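Local coordinates for protein CalS11 (Micromonospora echinospora, PDB 3TOS) that binds S-adenosyl-L-homocysteine and is a methyltransferase of calicheamicin biosynthesis, probably transferring the methyl group of S-adenosylmethionine to an oxygen of its substrate, at residues Met74-Val78 with Phe188-Leu192; Val167-Val171 with Glu194-Val199; Lys209-Phe215 with Pro250-Gly256. All blocks are in the same frame, centred on the assembly; numbering follows the deposited sequence. Where two conformers were deposited one is given.

Contact 1: Met74-Val78 with Phe188-Leu192; sequences MEFGV and FDLDL. With SAH (S-adenosyl-L-homocysteine), chain O.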
# COMPACT_ATOMS: atom_id res chain seq x y z
N MSE B 74 -24.97 -14.78 16.61
CA MSE B 74 -25.97 -14.71 17.69
C MSE B 74 -26.51 -13.32 17.85
O MSE B 74 -25.72 -12.36 17.82
CB MSE B 74 -25.35 -15.16 19.02
CG MSE B 74 -24.95 -16.63 19.00
SE MSE B 74 -24.34 -17.07 20.80
CE MSE B 74 -24.37 -18.96 20.50
N GLU B 75 -27.84 -13.17 18.01
CA GLU B 75 -28.43 -11.87 18.37
C GLU B 75 -29.10 -12.06 19.70
O GLU B 75 -29.87 -13.00 19.86
CB GLU B 75 -29.45 -11.35 17.34
CG GLU B 75 -29.95 -9.95 17.84
CD GLU B 75 -30.89 -9.27 16.88
OE1 GLU B 75 -31.78 -9.97 16.30
OE2 GLU B 75 -30.76 -8.06 16.74
N PHE B 76 -28.76 -11.21 20.66
CA PHE B 76 -29.43 -11.22 21.95
C PHE B 76 -30.38 -10.02 21.94
O PHE B 76 -29.96 -8.84 22.03
CB PHE B 76 -28.40 -11.09 23.07
CG PHE B 76 -27.23 -12.04 22.88
CD1 PHE B 76 -27.40 -13.42 23.01
CD2 PHE B 76 -25.97 -11.53 22.52
CE1 PHE B 76 -26.28 -14.30 22.79
CE2 PHE B 76 -24.89 -12.39 22.25
CZ PHE B 76 -25.05 -13.80 22.43
N GLY B 77 -31.67 -10.32 21.80
CA GLY B 77 -32.71 -9.25 21.70
C GLY B 77 -33.15 -9.22 20.25
O GLY B 77 -32.54 -8.53 19.42
N VAL B 78 -34.24 -9.93 19.95
CA VAL B 78 -34.68 -10.17 18.57
C VAL B 78 -35.91 -9.35 18.25
O VAL B 78 -36.03 -8.86 17.13
CB VAL B 78 -35.04 -11.68 18.45
CG1 VAL B 78 -35.67 -12.05 17.10
CG2 VAL B 78 -33.71 -12.49 18.62
N PHE B 188 -25.37 -7.63 20.50
CA PHE B 188 -26.10 -7.31 21.73
C PHE B 188 -27.14 -6.24 21.51
O PHE B 188 -26.81 -5.07 21.25
CB PHE B 188 -25.09 -6.82 22.79
CG PHE B 188 -24.31 -7.94 23.40
CD1 PHE B 188 -23.19 -8.48 22.75
CD2 PHE B 188 -24.68 -8.43 24.63
CE1 PHE B 188 -22.46 -9.55 23.32
CE2 PHE B 188 -23.98 -9.46 25.21
CZ PHE B 188 -22.82 -10.04 24.57
N ASP B 189 -28.39 -6.61 21.69
CA ASP B 189 -29.49 -5.66 21.57
C ASP B 189 -30.56 -5.92 22.63
O ASP B 189 -31.78 -5.91 22.35
CB ASP B 189 -30.13 -5.73 20.17
CG ASP B 189 -30.94 -4.49 19.83
OD1 ASP B 189 -30.96 -3.55 20.65
OD2 ASP B 189 -31.55 -4.46 18.74
N LEU B 190 -30.11 -6.12 23.87
CA LEU B 190 -31.04 -6.37 24.98
C LEU B 190 -31.37 -5.12 25.74
O LEU B 190 -32.33 -5.15 26.54
CB LEU B 190 -30.39 -7.34 26.01
CG LEU B 190 -29.91 -8.70 25.49
CD1 LEU B 190 -28.82 -9.22 26.44
CD2 LEU B 190 -31.11 -9.66 25.51
N ASP B 191 -30.58 -4.06 25.54
CA ASP B 191 -30.76 -2.75 26.25
C ASP B 191 -30.35 -2.73 27.72
O ASP B 191 -29.80 -1.75 28.18
CB ASP B 191 -32.19 -2.18 26.11
CG ASP B 191 -32.55 -1.95 24.65
OD1 ASP B 191 -31.72 -1.33 23.93
OD2 ASP B 191 -33.64 -2.41 24.20
N LEU B 192 -30.65 -3.81 28.45
CA LEU B 192 -30.61 -3.81 29.92
C LEU B 192 -29.27 -4.31 30.43
O LEU B 192 -28.65 -5.24 29.85
CB LEU B 192 -31.69 -4.75 30.46
CG LEU B 192 -33.08 -4.37 29.94
CD1 LEU B 192 -34.06 -5.44 30.49
CD2 LEU B 192 -33.45 -2.96 30.52
N SAH O . -33.00 -6.46 17.54
CA SAH O . -34.41 -5.96 17.50
CB SAH O . -34.75 -5.07 18.68
CG SAH O . -34.72 -5.84 20.02
SD SAH O . -35.60 -4.91 21.26
C SAH O . -34.54 -5.15 16.21
O SAH O . -35.65 -4.63 15.89
OXT SAH O . -33.60 -5.09 15.40
C5' SAH O . -34.93 -5.56 22.80
C4' SAH O . -35.24 -7.07 23.05
O4' SAH O . -34.42 -7.54 24.13
C3' SAH O . -36.70 -7.23 23.50
O3' SAH O . -37.43 -8.04 22.55
C2' SAH O . -36.55 -7.87 24.87
O2' SAH O . -37.57 -8.84 25.20
C1' SAH O . -35.16 -8.53 24.78
N9 SAH O . -34.56 -8.77 26.12
C8 SAH O . -34.18 -7.84 27.04
N7 SAH O . -33.76 -8.53 28.13
C5 SAH O . -33.87 -9.86 27.91
C6 SAH O . -33.58 -11.06 28.69
N6 SAH O . -33.14 -10.96 29.97
N1 SAH O . -33.82 -12.25 28.08
C2 SAH O . -34.28 -12.33 26.80
N3 SAH O . -34.64 -11.27 26.05
C4 SAH O . -34.38 -10.02 26.58
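In this Rossmann-like methyltransferase fold, the C-terminal ends of two neighbouring parallel strands, 72-76 and 183-188, border the cofactor site, and Phe76, Asp189 and Phe188 bury most of the surface between the segments. Phe76 pairs with Phe188 in parallel register (CA to CA 5.1 Å), so both rings lie on the same face of the sheet. Their centroids are 4.9 Å apart with planes at 51°, the edge of Phe76 directed at the face of Phe188; Val199 of helix 193-203 packs on both. Phe76 CB also meets Leu190 CG at 3.7 Å. Between these segments one backbone hydrogen bond forms, Asp189 N to Phe76 O at 2.7 Å, continuing the strand pairing of Met74 and Phe76 with Leu185 and Tyr187. On Gly77 a CB would clash with Asp189 O; its CA instead makes a CA-H...O contact with that oxygen (3.5 Å). Asp189 also lines the glutamate pocket. Glu75 OE2 and Asp189 OD2 come within 4.2 Å, with the ligand's amino N close to both (2.9 Å from Glu75 OE2); His83 also hydrogen-bonds Glu75 OE2. The N of S-adenosyl-L-homocysteine donates to Gly77 O at 2.8 Å and to Asp189 OD2 at 2.7 Å.

Contact 2: Val167-Val171 with Glu194-Val199; sequences VRETV and EPTKAV. With SAH (S-adenosyl-L-homocysteine), chain O.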
# COMPACT_ATOMS: atom_id res chain seq x y z
N VAL B 167 -32.27 -14.76 28.71
CA VAL B 167 -30.86 -15.06 28.31
C VAL B 167 -29.98 -15.45 29.46
O VAL B 167 -28.98 -16.17 29.26
CB VAL B 167 -30.17 -13.94 27.48
CG1 VAL B 167 -30.85 -13.78 26.07
CG2 VAL B 167 -30.12 -12.62 28.24
N ARG B 168 -30.29 -14.99 30.66
CA ARG B 168 -29.48 -15.39 31.84
C ARG B 168 -29.45 -16.90 32.01
O ARG B 168 -28.46 -17.48 32.49
CB ARG B 168 -29.99 -14.71 33.11
CG ARG B 168 -29.73 -13.21 33.06
CD ARG B 168 -30.36 -12.45 34.21
NE ARG B 168 -31.76 -12.23 33.92
CZ ARG B 168 -32.49 -11.27 34.46
NH1 ARG B 168 -31.96 -10.39 35.31
NH2 ARG B 168 -33.75 -11.19 34.13
N GLU B 169 -30.54 -17.55 31.58
CA GLU B 169 -30.63 -19.03 31.63
C GLU B 169 -30.35 -19.68 30.27
O GLU B 169 -29.67 -20.74 30.17
CB GLU B 169 -32.01 -19.45 32.16
CG GLU B 169 -32.17 -19.30 33.67
CD GLU B 169 -32.15 -17.83 34.24
OE1 GLU B 169 -33.04 -16.99 33.92
OE2 GLU B 169 -31.26 -17.55 35.08
N THR B 170 -30.94 -19.09 29.22
CA THR B 170 -30.97 -19.80 27.93
C THR B 170 -29.63 -19.71 27.21
O THR B 170 -29.34 -20.59 26.42
CB THR B 170 -32.05 -19.24 27.01
OG1 THR B 170 -31.75 -17.87 26.74
CG2 THR B 170 -33.44 -19.33 27.64
N VAL B 171 -28.82 -18.66 27.43
CA VAL B 171 -27.52 -18.57 26.73
C VAL B 171 -26.52 -19.57 27.30
O VAL B 171 -25.95 -20.35 26.56
CB VAL B 171 -26.96 -17.10 26.63
CG1 VAL B 171 -25.49 -17.10 26.09
CG2 VAL B 171 -27.88 -16.29 25.67
N GLU B 194 -28.36 -6.12 33.37
CA GLU B 194 -28.12 -7.49 33.94
C GLU B 194 -27.96 -8.59 32.87
O GLU B 194 -27.01 -9.37 32.94
CB GLU B 194 -29.21 -7.87 34.95
CG GLU B 194 -29.13 -7.01 36.20
CD GLU B 194 -30.03 -7.51 37.30
OE1 GLU B 194 -30.34 -8.74 37.33
OE2 GLU B 194 -30.37 -6.73 38.20
N PRO B 195 -28.88 -8.67 31.91
CA PRO B 195 -28.71 -9.74 30.94
C PRO B 195 -27.51 -9.49 30.04
O PRO B 195 -26.87 -10.46 29.61
CB PRO B 195 -30.03 -9.67 30.14
CG PRO B 195 -30.57 -8.33 30.36
CD PRO B 195 -30.20 -8.00 31.78
N THR B 196 -27.21 -8.23 29.73
CA THR B 196 -26.00 -7.95 28.96
C THR B 196 -24.75 -8.50 29.65
O THR B 196 -23.90 -9.10 28.99
CB THR B 196 -25.86 -6.45 28.64
OG1 THR B 196 -27.03 -6.03 27.89
CG2 THR B 196 -24.57 -6.16 27.83
N LYS B 197 -24.60 -8.15 30.91
CA LYS B 197 -23.47 -8.62 31.70
C LYS B 197 -23.38 -10.14 31.74
O LYS B 197 -22.29 -10.69 31.51
CB LYS B 197 -23.60 -8.08 33.15
CG LYS B 197 -22.37 -8.48 34.05
CD LYS B 197 -22.54 -7.84 35.44
CE LYS B 197 -21.30 -8.03 36.33
NZ LYS B 197 -21.26 -9.41 36.79
N ALA B 198 -24.50 -10.80 32.01
CA ALA B 198 -24.50 -12.27 32.06
C ALA B 198 -24.09 -12.88 30.71
O ALA B 198 -23.39 -13.91 30.69
CB ALA B 198 -25.91 -12.76 32.44
N VAL B 199 -24.57 -12.31 29.61
CA VAL B 199 -24.28 -12.92 28.34
C VAL B 199 -22.86 -12.64 27.94
O VAL B 199 -22.19 -13.51 27.41
CB VAL B 199 -25.27 -12.42 27.28
CG1 VAL B 199 -24.78 -12.84 25.88
CG2 VAL B 199 -26.68 -12.99 27.56
N SAH O . -33.00 -6.46 17.54
CA SAH O . -34.41 -5.96 17.50
CB SAH O . -34.75 -5.07 18.68
CG SAH O . -34.72 -5.84 20.02
SD SAH O . -35.60 -4.91 21.26
C SAH O . -34.54 -5.15 16.21
O SAH O . -35.65 -4.63 15.89
OXT SAH O . -33.60 -5.09 15.40
C5' SAH O . -34.93 -5.56 22.80
C4' SAH O . -35.24 -7.07 23.05
O4' SAH O . -34.42 -7.54 24.13
C3' SAH O . -36.70 -7.23 23.50
O3' SAH O . -37.43 -8.04 22.55
C2' SAH O . -36.55 -7.87 24.87
O2' SAH O . -37.57 -8.84 25.20
C1' SAH O . -35.16 -8.53 24.78
N9 SAH O . -34.56 -8.77 26.12
C8 SAH O . -34.18 -7.84 27.04
N7 SAH O . -33.76 -8.53 28.13
C5 SAH O . -33.87 -9.86 27.91
C6 SAH O . -33.58 -11.06 28.69
N6 SAH O . -33.14 -10.96 29.97
N1 SAH O . -33.82 -12.25 28.08
C2 SAH O . -34.28 -12.33 26.80
N3 SAH O . -34.64 -11.27 26.05
C4 SAH O . -34.38 -10.02 26.58
O HOH W 1 -29.62 -11.09 36.92
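Glu194, in the first turn of helix 193-203, opens the contact: its OE1 lies 3.1 Å from Arg168 NH1 in a salt bridge, and a water joins the same two atoms, accepting from NH1 (2.9 Å) and donating to OE1 (2.5 Å). Glu194 OE2 is held by Asn116, while Arg168 NH2 forms salt bridges with Asp114 and Asp166. Pro195 comes next, its CB 3.5 Å from Val167 CG2 and 3.4 Å from N6 of the S-adenosyl-L-homocysteine adenine; Val167 N donates to N1 of that ring (3.0 Å). One turn beyond Glu194, Ala198 CB rests 3.9 Å from Arg168 CG, and Val199 CG2 meets Val167 CG2 (3.5 Å) and Val171 CG2 (4.0 Å). The local axes run nearly parallel, 23° apart and 9.1 Å at closest approach, as suits two helices on one face of a Rossmann-like sheet. The chemistry thus splits across the helices: Arg168, Glu194 and the water lie on the more exposed side, the buried valines face the sheet, and Val167 serves both the apolar interface and the adenine.

Contact 3: Lys209-Phe215 with Pro250-Gly256; sequences KGSIVAF and PAYLRWG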
# COMPACT_ATOMS: atom_id res chain seq x y z
N LYS B 209 -9.88 -14.61 18.33
CA LYS B 209 -9.37 -13.29 17.92
C LYS B 209 -9.95 -13.02 16.54
O LYS B 209 -9.77 -13.84 15.61
CB LYS B 209 -7.87 -13.21 17.89
CG LYS B 209 -7.28 -13.41 19.21
CD LYS B 209 -5.74 -13.11 19.05
CE LYS B 209 -4.91 -13.56 20.17
NZ LYS B 209 -3.57 -12.97 19.98
N GLY B 210 -10.62 -11.86 16.39
CA GLY B 210 -11.26 -11.57 15.11
C GLY B 210 -12.79 -11.69 15.18
O GLY B 210 -13.49 -11.16 14.32
N SER B 211 -13.30 -12.44 16.17
CA SER B 211 -14.75 -12.39 16.41
C SER B 211 -15.22 -10.96 16.63
O SER B 211 -14.52 -10.16 17.23
CB SER B 211 -15.17 -13.25 17.61
OG SER B 211 -14.93 -14.63 17.34
N ILE B 212 -16.41 -10.64 16.16
CA ILE B 212 -16.89 -9.29 16.40
C ILE B 212 -17.94 -9.30 17.50
O ILE B 212 -18.86 -10.15 17.47
CB ILE B 212 -17.56 -8.68 15.09
CG1 ILE B 212 -16.51 -8.63 13.99
CG2 ILE B 212 -18.29 -7.30 15.43
CD1 ILE B 212 -15.44 -7.62 14.23
N VAL B 213 -17.84 -8.35 18.42
CA VAL B 213 -18.84 -8.13 19.46
C VAL B 213 -19.43 -6.75 19.24
O VAL B 213 -18.69 -5.76 19.24
CB VAL B 213 -18.23 -8.26 20.87
CG1 VAL B 213 -19.31 -7.98 21.94
CG2 VAL B 213 -17.64 -9.68 21.00
N ALA B 214 -20.73 -6.70 18.95
CA ALA B 214 -21.40 -5.42 18.64
C ALA B 214 -22.51 -5.08 19.62
O ALA B 214 -23.13 -5.97 20.19
CB ALA B 214 -21.95 -5.47 17.21
N PHE B 215 -22.71 -3.78 19.82
CA PHE B 215 -23.69 -3.27 20.79
C PHE B 215 -24.57 -2.26 20.11
O PHE B 215 -24.09 -1.37 19.39
CB PHE B 215 -22.99 -2.56 21.96
CG PHE B 215 -22.14 -3.49 22.79
CD1 PHE B 215 -20.77 -3.56 22.55
CD2 PHE B 215 -22.71 -4.29 23.78
CE1 PHE B 215 -19.98 -4.40 23.30
CE2 PHE B 215 -21.92 -5.13 24.57
CZ PHE B 215 -20.56 -5.22 24.30
N PRO B 250 -24.26 0.57 15.18
CA PRO B 250 -23.69 -0.11 16.37
C PRO B 250 -22.29 0.36 16.74
O PRO B 250 -21.56 0.95 15.90
CB PRO B 250 -23.66 -1.55 15.91
CG PRO B 250 -23.29 -1.45 14.47
CD PRO B 250 -24.16 -0.29 13.96
N ALA B 251 -21.91 0.08 17.97
CA ALA B 251 -20.51 0.16 18.36
C ALA B 251 -20.00 -1.28 18.37
O ALA B 251 -20.69 -2.17 18.88
CB ALA B 251 -20.39 0.75 19.74
N TYR B 252 -18.81 -1.52 17.84
CA TYR B 252 -18.36 -2.90 17.75
C TYR B 252 -16.87 -2.98 17.95
O TYR B 252 -16.13 -2.04 17.70
CB TYR B 252 -18.74 -3.51 16.36
CG TYR B 252 -17.97 -2.95 15.20
CD1 TYR B 252 -18.28 -1.70 14.65
CD2 TYR B 252 -16.95 -3.70 14.62
CE1 TYR B 252 -17.56 -1.20 13.58
CE2 TYR B 252 -16.22 -3.20 13.56
CZ TYR B 252 -16.53 -1.94 13.05
OH TYR B 252 -15.79 -1.49 11.98
N LEU B 253 -16.45 -4.13 18.45
CA LEU B 253 -15.02 -4.40 18.65
C LEU B 253 -14.64 -5.73 17.98
O LEU B 253 -15.46 -6.63 17.82
CB LEU B 253 -14.71 -4.41 20.15
CG LEU B 253 -15.38 -5.50 20.98
CD1 LEU B 253 -14.49 -6.77 20.98
CD2 LEU B 253 -15.51 -4.96 22.41
N ARG B 254 -13.36 -5.87 17.66
CA ARG B 254 -12.80 -7.08 17.07
C ARG B 254 -12.07 -7.72 18.23
O ARG B 254 -11.07 -7.16 18.73
CB ARG B 254 -11.84 -6.76 15.92
CG ARG B 254 -11.33 -7.97 15.14
CD ARG B 254 -10.92 -7.48 13.75
NE ARG B 254 -10.24 -8.46 12.91
CZ ARG B 254 -8.93 -8.62 12.87
NH1 ARG B 254 -8.13 -7.90 13.67
NH2 ARG B 254 -8.40 -9.49 12.04
N TRP B 255 -12.57 -8.86 18.68
CA TRP B 255 -11.98 -9.52 19.85
C TRP B 255 -10.46 -9.73 19.69
O TRP B 255 -9.99 -10.24 18.63
CB TRP B 255 -12.67 -10.89 20.05
CG TRP B 255 -12.36 -11.51 21.38
CD1 TRP B 255 -11.55 -12.62 21.62
CD2 TRP B 255 -12.82 -11.05 22.66
NE1 TRP B 255 -11.50 -12.84 22.96
CE2 TRP B 255 -12.27 -11.92 23.62
CE3 TRP B 255 -13.64 -9.99 23.10
CZ2 TRP B 255 -12.50 -11.77 25.00
CZ3 TRP B 255 -13.90 -9.87 24.43
CH2 TRP B 255 -13.33 -10.75 25.38
N GLY B 256 -9.71 -9.30 20.71
CA GLY B 256 -8.29 -9.49 20.78
C GLY B 256 -7.50 -8.32 20.22
O GLY B 256 -6.25 -8.34 20.32
O HOH W 2 -12.98 -9.86 12.06
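Strand 251-254 runs antiparallel to 211-215 (local axes at 164°) and lies between it and 242-243, the reversed strand 7 of the class I methyltransferase order 3-2-1-4-5-7-6. Six backbone hydrogen bonds make the ladder. Val213 and Leu253 form a hydrogen-bonded pair (Val213 N to Leu253 O 3.0 Å, Leu253 N to Val213 O 2.9 Å), as do Phe215 and Ala251 (Phe215 N to Ala251 O 2.7 Å, Ala251 N to Phe215 O 3.0 Å). Trp255 N to Ser211 O and Gly210 N to Trp255 O, both 2.8 Å, continue the ladder toward Gly210 and Trp255. At the non-hydrogen-bonded pairs Ile212-Arg254 and Ala214-Tyr252, the backbone polar groups of Ile212 and Ala214 face strand 183-188 instead, bonding to Ala184, Ala186 and Phe188; on the outer edge the backbone of Tyr252 bonds to Arg242 of its own chain.

Ile212 CG2 touches Tyr252 CD2 (3.9 Å) on the face with Ala214, against helix 50-65; Val213 CB and Leu253 CG (4.0 Å) lie on the face with Phe215, near helix 225-233. Side-chain polar groups find partners elsewhere: Ser211 OG with Ile183 O, Tyr252 OH with Gln65, Arg254 NH1 with Asp257. Across an interface, Lys209 NZ bonds Asp257 O, Trp255 NE1 bonds Asp237 and Lys209 O accepts from Arg242 NH1, all three partners belonging to a second subunit. In the conformer given, Gly210 CA lies over the guanidinium face of Arg254, and a water 2.7 Å from Gly210 O and 3.2 Å from Arg254 NE, whose proton it accepts, bridges the two.

Overall arrangement
From the N terminus, strand 72-76 opens contact 1, which closes 110 residues later, once strand 183-188 has returned beside it. Contact 2 starts inside that loop, at 167-171, and closes beyond it, at 194-199, so the two contacts cross; their centres are 10 Å apart, and Val199 CG1 packs 3.6 Å from Phe76 CZ, joining helix layer to sheet. Contact 1 hydrogen-bonds the amino group of S-adenosyl-L-homocysteine and also touches its adenine, which contact 2 hydrogen-bonds. Contact 3 follows in series, its 34-residue connection including helix 225-233. It shares the sheet with contact 1, Phe188 N lying 2.8 Å from Ala214 O, but does not touch contact 2.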